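PDB 3OMS: PhnB protein from Bacillus cereus, which is of unestablished function but belongs to the PhnB-like branch of the glyoxalase superfamily and is named as a putative 3-demethylubiquinone-9 3-methyltransferase. Local coordinates for residues A[91-94]-A[95-99]; A[115-118]-A[119-123]; A[124-127]-A[128-132]. One frame throughout, in Å; residues are numbered along the deposited sequence.

Contact 1: A[91-94]-A[95-99]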
ATOM      1  N   THR A  91      13.652  16.436   8.128  1.00 49.87           N
ATOM      2  CA  THR A  91      14.567  16.681   9.254  1.00 50.82           C
ATOM      3  C   THR A  91      14.678  15.502  10.210  1.00 49.69           C
ATOM      4  O   THR A  91      13.758  14.653  10.295  1.00 46.02           O
ATOM      5  CB  THR A  91      14.127  17.868  10.104  1.00 52.10           C
ATOM      6  OG1 THR A  91      12.843  17.595  10.665  1.00 47.86           O
ATOM      7  CG2 THR A  91      14.080  19.182   9.270  1.00 53.15           C
ATOM      8  N   GLU A  92      15.833  15.455  10.869  1.00 50.97           N
ATOM      9  CA  GLU A  92      16.132  14.523  11.945  1.00 51.37           C
ATOM     10  C   GLU A  92      15.065  14.564  13.020  1.00 49.75           C
ATOM     11  O   GLU A  92      14.603  13.524  13.477  1.00 48.34           O
ATOM     12  CB  GLU A  92      17.489  14.860  12.570  1.00 54.97           C
ATOM     13  CG  GLU A  92      18.645  14.039  12.003  1.00 59.44           C
ATOM     14  CD  GLU A  92      18.956  12.811  12.854  1.00 64.12           C
ATOM     15  OE1 GLU A  92      18.016  12.048  13.191  1.00 67.49           O
ATOM     16  OE2 GLU A  92      20.140  12.620  13.203  1.00 68.78           O
ATOM     17  N   GLU A  93      14.653  15.761  13.407  1.00 50.38           N
ATOM     18  CA  GLU A  93      13.598  15.897  14.392  1.00 49.79           C
ATOM     19  C   GLU A  93      12.326  15.203  13.947  1.00 45.95           C
ATOM     20  O   GLU A  93      11.694  14.502  14.737  1.00 42.42           O
ATOM     21  CB  GLU A  93      13.300  17.357  14.675  1.00 53.23           C
ATOM     22  CG  GLU A  93      12.015  17.592  15.476  1.00 56.47           C
ATOM     23  CD  GLU A  93      11.919  19.009  16.058  1.00 63.88           C
ATOM     24  OE1 GLU A  93      12.971  19.675  16.230  1.00 69.26           O
ATOM     25  OE2 GLU A  93      10.779  19.446  16.348  1.00 67.85           O
ATOM     26  N   GLU A  94      11.940  15.400  12.682  1.00 43.47           N
ATOM     27  CA  GLU A  94      10.717  14.810  12.215  1.00 40.73           C
ATOM     28  C   GLU A  94      10.836  13.283  12.236  1.00 37.44           C
ATOM     29  O   GLU A  94       9.907  12.615  12.660  1.00 35.06           O
ATOM     30  CB  GLU A  94      10.373  15.291  10.803  1.00 40.96           C
ATOM     31  CG  GLU A  94       9.196  14.555  10.167  1.00 41.93           C
ATOM     32  CD  GLU A  94       9.075  14.770   8.635  1.00 45.78           C
ATOM     33  OE1 GLU A  94       9.901  15.475   8.003  1.00 48.38           O
ATOM     34  OE2 GLU A  94       8.179  14.155   8.064  1.00 48.13           O
ATOM     35  N   ILE A  95      11.938  12.728  11.740  1.00 37.24           N
ATOM     36  CA  ILE A  95      12.045  11.270  11.630  1.00 35.25           C
ATOM     37  C   ILE A  95      12.071  10.645  13.031  1.00 34.67           C
ATOM     38  O   ILE A  95      11.392   9.629  13.291  1.00 32.14           O
ATOM     39  CB  ILE A  95      13.226  10.781  10.718  1.00 35.38           C
ATOM     40  CG1 ILE A  95      13.102   9.249  10.525  1.00 36.10           C
ATOM     41  CG2 ILE A  95      14.639  11.134  11.317  1.00 37.15           C
ATOM     42  CD1 ILE A  95      13.952   8.625   9.358  1.00 37.43           C
ATOM     43  N   ASP A  96      12.787  11.289  13.953  1.00 36.53           N
ATOM     44  CA  ASP A  96      12.875  10.829  15.352  1.00 37.71           C
ATOM     45  C   ASP A  96      11.501  10.793  15.994  1.00 37.28           C
ATOM     46  O   ASP A  96      11.125   9.797  16.637  1.00 36.90           O
ATOM     47  CB  ASP A  96      13.804  11.735  16.190  1.00 39.98           C
ATOM     48  CG  ASP A  96      15.271  11.539  15.853  1.00 43.65           C
ATOM     49  OD1 ASP A  96      15.661  10.520  15.218  1.00 40.61           O
ATOM     50  OD2 ASP A  96      16.069  12.431  16.222  1.00 45.53           O
ATOM     51  N   THR A  97      10.737  11.863  15.796  1.00 37.38           N
ATOM     52  CA  THR A  97       9.409  11.972  16.384  1.00 37.58           C
ATOM     53  C   THR A  97       8.418  10.995  15.782  1.00 34.63           C
ATOM     54  O   THR A  97       7.713  10.330  16.523  1.00 34.67           O
ATOM     55  CB  THR A  97       8.822  13.380  16.239  1.00 38.87           C
ATOM     56  OG1 THR A  97       9.685  14.300  16.897  1.00 41.28           O
ATOM     57  CG2 THR A  97       7.456  13.439  16.918  1.00 41.28           C
ATOM     58  N   VAL A  98       8.345  10.905  14.455  1.00 33.83           N
ATOM     59  CA  VAL A  98       7.375  10.037  13.836  1.00 31.73           C
ATOM     60  C   VAL A  98       7.705   8.563  14.106  1.00 30.08           C
ATOM     61  O   VAL A  98       6.817   7.757  14.366  1.00 28.94           O
ATOM     62  CB  VAL A  98       7.287  10.249  12.308  1.00 32.32           C
ATOM     63  CG1 VAL A  98       6.235   9.386  11.723  1.00 30.01           C
ATOM     64  CG2 VAL A  98       7.011  11.702  11.951  1.00 36.68           C
ATOM     65  N   PHE A  99       8.967   8.198  14.002  1.00 29.04           N
ATOM     66  CA  PHE A  99       9.356   6.812  14.270  1.00 28.49           C
ATOM     67  C   PHE A  99       8.917   6.373  15.685  1.00 28.63           C
ATOM     68  O   PHE A  99       8.301   5.317  15.846  1.00 27.41           O
ATOM     69  CB  PHE A  99      10.865   6.618  14.087  1.00 28.75           C
ATOM     70  CG  PHE A  99      11.291   5.178  14.091  1.00 27.70           C
ATOM     71  CD1 PHE A  99      11.263   4.433  12.917  1.00 28.62           C
ATOM     72  CD2 PHE A  99      11.729   4.562  15.263  1.00 30.42           C
ATOM     73  CE1 PHE A  99      11.669   3.111  12.909  1.00 30.43           C
ATOM     74  CE2 PHE A  99      12.109   3.220  15.260  1.00 28.85           C
ATOM     75  CZ  PHE A  99      12.087   2.516  14.114  1.00 29.32           C
TER

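Contact 2: A[115-118]-A[119-123]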
ATOM      1  N   TYR A 115      22.788   3.397   8.519  1.00 49.75           N
ATOM      2  CA  TYR A 115      23.054   2.158   7.795  1.00 51.40           C
ATOM      3  C   TYR A 115      23.959   2.460   6.591  1.00 55.30           C
ATOM      4  O   TYR A 115      24.088   3.628   6.198  1.00 56.09           O
ATOM      5  CB  TYR A 115      21.744   1.558   7.334  1.00 49.47           C
ATOM      6  CG  TYR A 115      20.893   0.972   8.444  1.00 45.69           C
ATOM      7  CD1 TYR A 115      21.057  -0.336   8.862  1.00 44.66           C
ATOM      8  CD2 TYR A 115      19.917   1.733   9.056  1.00 44.50           C
ATOM      9  CE1 TYR A 115      20.244  -0.888   9.867  1.00 43.54           C
ATOM     10  CE2 TYR A 115      19.123   1.210  10.066  1.00 40.42           C
ATOM     11  CZ  TYR A 115      19.290  -0.088  10.480  1.00 40.63           C
ATOM     12  OH  TYR A 115      18.464  -0.574  11.465  1.00 38.46           O
ATOM     13  N   PRO A 116      24.577   1.422   5.997  1.00 58.57           N
ATOM     14  CA  PRO A 116      25.420   1.769   4.821  1.00 61.86           C
ATOM     15  C   PRO A 116      24.612   2.522   3.738  1.00 61.97           C
ATOM     16  O   PRO A 116      25.097   3.515   3.174  1.00 63.86           O
ATOM     17  CB  PRO A 116      25.933   0.410   4.343  1.00 62.54           C
ATOM     18  CG  PRO A 116      25.917  -0.461   5.632  1.00 61.99           C
ATOM     19  CD  PRO A 116      24.643  -0.020   6.328  1.00 58.18           C
ATOM     20  N   PHE A 117      23.363   2.104   3.529  1.00 60.13           N
ATOM     21  CA  PHE A 117      22.506   2.680   2.487  1.00 59.62           C
ATOM     22  C   PHE A 117      21.828   4.012   2.850  1.00 58.46           C
ATOM     23  O   PHE A 117      21.171   4.613   1.992  1.00 58.39           O
ATOM     24  CB  PHE A 117      21.446   1.646   2.026  1.00 58.84           C
ATOM     25  CG  PHE A 117      20.668   0.982   3.166  1.00 58.69           C
ATOM     26  CD1 PHE A 117      19.437   1.503   3.587  1.00 59.11           C
ATOM     27  CD2 PHE A 117      21.164  -0.172   3.796  1.00 60.49           C
ATOM     28  CE1 PHE A 117      18.723   0.903   4.637  1.00 57.05           C
ATOM     29  CE2 PHE A 117      20.460  -0.776   4.849  1.00 60.32           C
ATOM     30  CZ  PHE A 117      19.232  -0.241   5.255  1.00 57.63           C
ATOM     31  N   SER A 118      21.971   4.479   4.099  1.00 57.42           N
ATOM     32  CA  SER A 118      21.213   5.648   4.578  1.00 55.60           C
ATOM     33  C   SER A 118      21.798   6.241   5.853  1.00 55.85           C
ATOM     34  O   SER A 118      22.163   5.504   6.768  1.00 55.93           O
ATOM     35  CB  SER A 118      19.766   5.261   4.892  1.00 53.17           C
ATOM     36  OG  SER A 118      18.982   6.408   5.223  1.00 52.30           O
ATOM     37  N   LYS A 119      21.827   7.566   5.925  1.00 55.27           N
ATOM     38  CA  LYS A 119      22.269   8.252   7.152  1.00 55.94           C
ATOM     39  C   LYS A 119      21.308   7.977   8.311  1.00 51.81           C
ATOM     40  O   LYS A 119      21.709   7.901   9.474  1.00 50.42           O
ATOM     41  CB  LYS A 119      22.415   9.771   6.933  1.00 58.27           C
ATOM     42  CG  LYS A 119      21.107  10.607   6.832  1.00 59.95           C
ATOM     43  CD  LYS A 119      21.429  12.146   6.752  1.00 66.26           C
ATOM     44  CE  LYS A 119      21.304  12.701   5.304  1.00 68.92           C
ATOM     45  NZ  LYS A 119      22.113  13.955   5.102  1.00 73.25           N
ATOM     46  N   LYS A 120      20.033   7.838   7.972  1.00 47.05           N
ATOM     47  CA  LYS A 120      19.010   7.644   8.983  1.00 43.94           C
ATOM     48  C   LYS A 120      17.817   6.922   8.369  1.00 40.00           C
ATOM     49  O   LYS A 120      17.115   7.478   7.527  1.00 37.71           O
ATOM     50  CB  LYS A 120      18.575   8.974   9.557  1.00 44.96           C
ATOM     51  CG  LYS A 120      17.815   8.882  10.856  1.00 45.92           C
ATOM     52  CD  LYS A 120      18.677   9.071  12.074  1.00 48.74           C
ATOM     53  CE  LYS A 120      17.786   9.118  13.316  1.00 49.40           C
ATOM     54  NZ  LYS A 120      18.394   9.751  14.530  1.00 49.66           N
ATOM     55  N   PHE A 121      17.593   5.701   8.843  1.00 37.07           N
ATOM     56  CA  PHE A 121      16.537   4.812   8.334  1.00 34.06           C
ATOM     57  C   PHE A 121      16.030   3.880   9.415  1.00 32.70           C
ATOM     58  O   PHE A 121      16.799   3.420  10.282  1.00 31.55           O
ATOM     59  CB  PHE A 121      17.063   3.956   7.188  1.00 34.22           C
ATOM     60  CG  PHE A 121      16.091   2.907   6.704  1.00 34.62           C
ATOM     61  CD1 PHE A 121      15.141   3.228   5.729  1.00 34.45           C
ATOM     62  CD2 PHE A 121      16.157   1.596   7.186  1.00 34.71           C
ATOM     63  CE1 PHE A 121      14.238   2.261   5.243  1.00 32.87           C
ATOM     64  CE2 PHE A 121      15.261   0.620   6.711  1.00 33.87           C
ATOM     65  CZ  PHE A 121      14.303   0.961   5.723  1.00 33.18           C
ATOM     66  N   GLY A 122      14.739   3.584   9.363  1.00 29.91           N
ATOM     67  CA  GLY A 122      14.170   2.549  10.218  1.00 29.54           C
ATOM     68  C   GLY A 122      12.970   1.917   9.585  1.00 28.43           C
ATOM     69  O   GLY A 122      12.344   2.494   8.663  1.00 27.83           O
ATOM     70  N   TRP A 123      12.597   0.752  10.104  1.00 27.74           N
ATOM     71  CA  TRP A 123      11.480  -0.022   9.545  1.00 26.69           C
ATOM     72  C   TRP A 123      10.772  -0.671  10.718  1.00 26.66           C
ATOM     73  O   TRP A 123      11.395  -1.275  11.586  1.00 26.84           O
ATOM     74  CB  TRP A 123      11.994  -1.093   8.574  1.00 28.05           C
ATOM     75  CG  TRP A 123      10.977  -1.698   7.661  1.00 29.85           C
ATOM     76  CD1 TRP A 123       9.632  -1.716   7.807  1.00 31.41           C
ATOM     77  CD2 TRP A 123      11.251  -2.382   6.431  1.00 38.33           C
ATOM     78  NE1 TRP A 123       9.044  -2.405   6.769  1.00 32.52           N
ATOM     79  CE2 TRP A 123      10.021  -2.821   5.910  1.00 36.57           C
ATOM     80  CE3 TRP A 123      12.423  -2.649   5.711  1.00 40.22           C
ATOM     81  CZ2 TRP A 123       9.918  -3.483   4.661  1.00 40.09           C
ATOM     82  CZ3 TRP A 123      12.326  -3.352   4.491  1.00 43.69           C
ATOM     83  CH2 TRP A 123      11.077  -3.755   3.987  1.00 41.90           C
TER

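Contact 3: A[124-127]-A[128-132]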
ATOM      1  N   LEU A 124       9.468  -0.489  10.776  1.00 25.87           N
ATOM      2  CA  LEU A 124       8.674  -1.069  11.855  1.00 25.23           C
ATOM      3  C   LEU A 124       7.300  -1.467  11.375  1.00 25.72           C
ATOM      4  O   LEU A 124       6.895  -1.096  10.240  1.00 25.47           O
ATOM      5  CB  LEU A 124       8.518  -0.039  12.980  1.00 25.73           C
ATOM      6  CG  LEU A 124       7.989   1.384  12.673  1.00 27.41           C
ATOM      7  CD1 LEU A 124       6.453   1.311  12.461  1.00 28.43           C
ATOM      8  CD2 LEU A 124       8.313   2.316  13.852  1.00 29.47           C
ATOM      9  N   ASN A 125       6.600  -2.229  12.215  1.00 25.19           N
ATOM     10  CA  ASN A 125       5.146  -2.364  12.124  1.00 25.06           C
ATOM     11  C   ASN A 125       4.510  -1.605  13.233  1.00 26.02           C
ATOM     12  O   ASN A 125       4.968  -1.678  14.366  1.00 26.16           O
ATOM     13  CB  ASN A 125       4.725  -3.833  12.248  1.00 25.52           C
ATOM     14  CG  ASN A 125       5.288  -4.725  11.149  1.00 25.64           C
ATOM     15  OD1 ASN A 125       5.589  -5.905  11.415  1.00 33.67           O
ATOM     16  ND2 ASN A 125       5.342  -4.248   9.931  1.00 24.05           N
ATOM     17  N   ASP A 126       3.487  -0.815  12.944  1.00 25.07           N
ATOM     18  CA  ASP A 126       2.852  -0.065  14.017  1.00 25.27           C
ATOM     19  C   ASP A 126       1.915  -0.978  14.840  1.00 25.47           C
ATOM     20  O   ASP A 126       1.788  -2.197  14.593  1.00 27.16           O
ATOM     21  CB  ASP A 126       2.188   1.200  13.457  1.00 24.66           C
ATOM     22  CG  ASP A 126       0.972   0.897  12.605  1.00 25.16           C
ATOM     23  OD1 ASP A 126       0.469  -0.255  12.725  1.00 24.13           O
ATOM     24  OD2 ASP A 126       0.529   1.828  11.875  1.00 26.42           O
ATOM     25  N   LYS A 127       1.284  -0.404  15.842  1.00 28.72           N
ATOM     26  CA  LYS A 127       0.431  -1.158  16.750  1.00 30.25           C
ATOM     27  C   LYS A 127      -0.736  -1.843  16.028  1.00 31.22           C
ATOM     28  O   LYS A 127      -1.391  -2.706  16.599  1.00 30.89           O
ATOM     29  CB  LYS A 127      -0.110  -0.270  17.876  1.00 31.75           C
ATOM     30  CG  LYS A 127      -1.113   0.822  17.479  1.00 33.64           C
ATOM     31  CD  LYS A 127      -1.597   1.628  18.673  1.00 40.27           C
ATOM     32  CE  LYS A 127      -0.560   2.650  19.180  1.00 44.48           C
ATOM     33  NZ  LYS A 127      -0.200   3.831  18.324  1.00 42.56           N
ATOM     34  N   TYR A 128      -1.067  -1.372  14.827  1.00 30.28           N
ATOM     35  CA  TYR A 128      -2.143  -1.978  14.044  1.00 31.26           C
ATOM     36  C   TYR A 128      -1.640  -3.048  13.106  1.00 30.69           C
ATOM     37  O   TYR A 128      -2.437  -3.686  12.423  1.00 32.17           O
ATOM     38  CB  TYR A 128      -2.914  -0.866  13.273  1.00 31.28           C
ATOM     39  CG  TYR A 128      -3.393   0.252  14.168  1.00 30.30           C
ATOM     40  CD1 TYR A 128      -4.457   0.055  15.041  1.00 32.57           C
ATOM     41  CD2 TYR A 128      -2.743   1.487  14.200  1.00 29.13           C
ATOM     42  CE1 TYR A 128      -4.874   1.047  15.902  1.00 34.63           C
ATOM     43  CE2 TYR A 128      -3.150   2.452  15.031  1.00 30.51           C
ATOM     44  CZ  TYR A 128      -4.215   2.242  15.889  1.00 32.45           C
ATOM     45  OH  TYR A 128      -4.608   3.238  16.754  1.00 37.63           O
ATOM     46  N   GLY A 129      -0.319  -3.199  12.996  1.00 29.43           N
ATOM     47  CA  GLY A 129       0.290  -4.133  12.099  1.00 29.78           C
ATOM     48  C   GLY A 129       0.712  -3.560  10.748  1.00 27.41           C
ATOM     49  O   GLY A 129       1.323  -4.282   9.936  1.00 27.91           O
ATOM     50  N   VAL A 130       0.446  -2.280  10.525  1.00 25.84           N
ATOM     51  CA  VAL A 130       0.793  -1.603   9.275  1.00 25.47           C
ATOM     52  C   VAL A 130       2.295  -1.312   9.228  1.00 25.25           C
ATOM     53  O   VAL A 130       2.867  -0.843  10.236  1.00 23.95           O
ATOM     54  CB  VAL A 130       0.027  -0.281   9.085  1.00 24.53           C
ATOM     55  CG1 VAL A 130       0.560   0.494   7.801  1.00 25.25           C
ATOM     56  CG2 VAL A 130      -1.456  -0.581   8.963  1.00 25.15           C
ATOM     57  N   SER A 131       2.946  -1.675   8.118  1.00 23.43           N
ATOM     58  CA  SER A 131       4.422  -1.576   8.020  1.00 23.98           C
ATOM     59  C   SER A 131       4.840  -0.222   7.429  1.00 25.36           C
ATOM     60  O   SER A 131       4.371   0.206   6.317  1.00 25.05           O
ATOM     61  CB  SER A 131       4.953  -2.682   7.159  1.00 25.22           C
ATOM     62  OG  SER A 131       6.333  -2.932   7.361  1.00 25.21           O
ATOM     63  N   TRP A 132       5.748   0.426   8.156  1.00 25.93           N
ATOM     64  CA  TRP A 132       6.266   1.741   7.809  1.00 25.77           C
ATOM     65  C   TRP A 132       7.801   1.740   7.736  1.00 26.88           C
ATOM     66  O   TRP A 132       8.507   1.191   8.625  1.00 25.65           O
ATOM     67  CB  TRP A 132       5.876   2.735   8.878  1.00 26.74           C
ATOM     68  CG  TRP A 132       4.430   3.012   9.069  1.00 24.28           C
ATOM     69  CD1 TRP A 132       3.575   2.308   9.846  1.00 24.50           C
ATOM     70  CD2 TRP A 132       3.676   4.110   8.530  1.00 24.32           C
ATOM     71  NE1 TRP A 132       2.339   2.892   9.841  1.00 25.11           N
ATOM     72  CE2 TRP A 132       2.361   3.989   9.021  1.00 23.36           C
ATOM     73  CE3 TRP A 132       3.988   5.180   7.693  1.00 25.60           C
ATOM     74  CZ2 TRP A 132       1.348   4.908   8.715  1.00 28.89           C
ATOM     75  CZ3 TRP A 132       2.970   6.070   7.346  1.00 28.31           C
ATOM     76  CH2 TRP A 132       1.669   5.941   7.882  1.00 26.90           C
TER
HETATM   77  O   HOH W   1      -2.649   5.015  18.098  1.00 42.50           O

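Contact 1: A[91-94]-A[95-99]
Glu92 and Asp96, one turn apart on helix 92-103, bring their carboxylates together at a slant, the two planes 64° apart. A bend at chi2 (-95°) helps carry OE1 of Glu92 forward along the helix, to 3.5 Å from OD1 of Asp96. Two acids this close would repel, but both of these oxygens form salt bridges to NZ of Lys120, which reaches the pair from the corner of the chain just ahead of Phe121.

On another side of the same turn, Glu94 and Val98 run alongside each other, pointing the same way, with CG of Glu94 4.0 Å from CG2 of Val98. The extended Glu94 chain carries its carboxylate onward to the backbone N of Glu90 and to Lys10 of the second subunit. Thr97 folds its hydroxyl back: OG1 lies anti to its carbonyl carbon (chi1 -60°) and donates to O of Glu93 at 3.0 Å. That carbonyl also takes the backbone N of Thr97, the two donors arriving from opposite faces of its plane.

Thr91 is the N-cap, its OG1 accepting from N of Glu94 at 3.1 Å, and its own O receives N of Ile95 at 3.0 Å to start the helical bonding. The Ile95 side chain packs on Leu134 and Cys89 of the sheet.

The chemistry is that of an acidic helix start: three successive glutamates in the first turn would probably be favoured by the partial positive charge of the helix N-terminus, while Lys120 probably offsets much of the repulsion between Glu92 and Asp96.

Contact 2: A[115-118]-A[119-123]
The hydroxyl OG of Ser118 accepts from N of Lys120 across a tight corner, a rather long bond of 3.3 Å with an N-H...O angle of 140°. The same oxygen is hydrogen-bonded to OG1 of Thr135 on strand 131-136, which ties the corner to the neighbouring strand. The torsion of Ser118 (chi1 -174°) sets OG beside its own carbonyl carbon, and there it also meets CB of Phe121 at 3.7 Å.

Next to it the aromatic side chains gather. Phe117 sends its CE1 edge onto one face of the Phe121 ring, a T-shaped stack with centroids 5.4 Å apart and planes at 72°; CE1 comes within 3.7 Å of CD2 of Phe121, toward the rim of that face. CE2 of Tyr115 lies at the edge of the Phe121 ring, near its plane; the Tyr115 ring in turn has the backbone O of Phe121 at its own edge, 3.2 Å from CE2, and its CD2 is 4.1 Å from CB of Phe121. CB of Tyr115 sits over one face of the Phe117 ring, toward the rim.

The backbone makes a type I beta turn from Tyr115 to Ser118, closed by N of Ser118 on O of Tyr115 at 3.1 Å and by the reciprocal bond.

This turn links strand 114-115 to strand 121-125, which lies between strands 107-111 and 131-136. Tyr115, Phe117 and Phe121 all rest on Met110 of strand 107-111, while Lys120 reaches Glu92 and Asp96 of helix 92-103 in salt bridges.

Contact 3: A[124-127]-A[128-132]
Lys127 sets its CG over one face of the Tyr128 ring, a CH-pi contact in which CG stands 3.7 Å from the ring centroid and only 14° off the normal. Bends at chi3 and chi4 curl the chain round until its ammonium and the phenol share a water, 2.7 Å from NZ of Lys127 and 3.0 Å from OH of Tyr128. The phenol also bonds Glu23 of helix 21-29, and the ammonium makes a cation-pi contact with Phe27.

Asp126 is the polar centre of the hairpin. With its CG placed between the backbone N and the carbonyl carbon (chi1 70°), the carboxylate reaches over the turn. OD1 accepts N of Tyr128 at 2.8 Å, an Asx turn, and N of Val130 at 3.0 Å, the donors coming from opposite faces of the carboxylate plane. OD2 takes NE1 of Trp132 at 2.9 Å; it lies at the indole edge, in the ring plane, while NE1 comes in from above the carboxylate plane, the flat groups 52° apart. Tyr28 of helix 21-29 bonds OD2 as well.

The hairpin is a type I turn with a G1 bulge: N of Gly129, left-handed in conformation, bonds O of Asp126 at 2.8 Å, and N of Asp126 bonds O of Val130. Beyond it Leu124 and Trp132 are an antiparallel hydrogen-bonded pair, N to O in both directions, with CD1 of Leu124 3.9 Å from CB of Trp132.

Three N-H groups and the Tyr28 hydroxyl thus hydrogen-bond one buried carboxylate, which should favour its charged form and hold together the loop, the indole edge and helix 21-29.

All three contacts belong to the second beta-alpha-beta-beta-beta module of the chain, as in the glyoxalase superfamily, where helix 92-103 packs against the sheet. Contacts 1 and 2, with centres about 13 Å apart, meet through Lys120, whose NZ lies 2.7 Å from OE1 of Glu92 and 2.9 Å from OD1 of Asp96. Contacts 2 and 3 occupy the two ends of strand 121-125, about 18 Å apart between centres, yet NE1 of Trp123 probably bonds OG of Ser131 at 2.8 Å. Phe99 of contact 1 packs on both others, its CE1 3.7 Å from CA of Gly122 and 3.6 Å from CD2 of Leu124. A 1,2-ethanediol, probably from crystallisation, sits about 3 Å from the Tyr115 side chain.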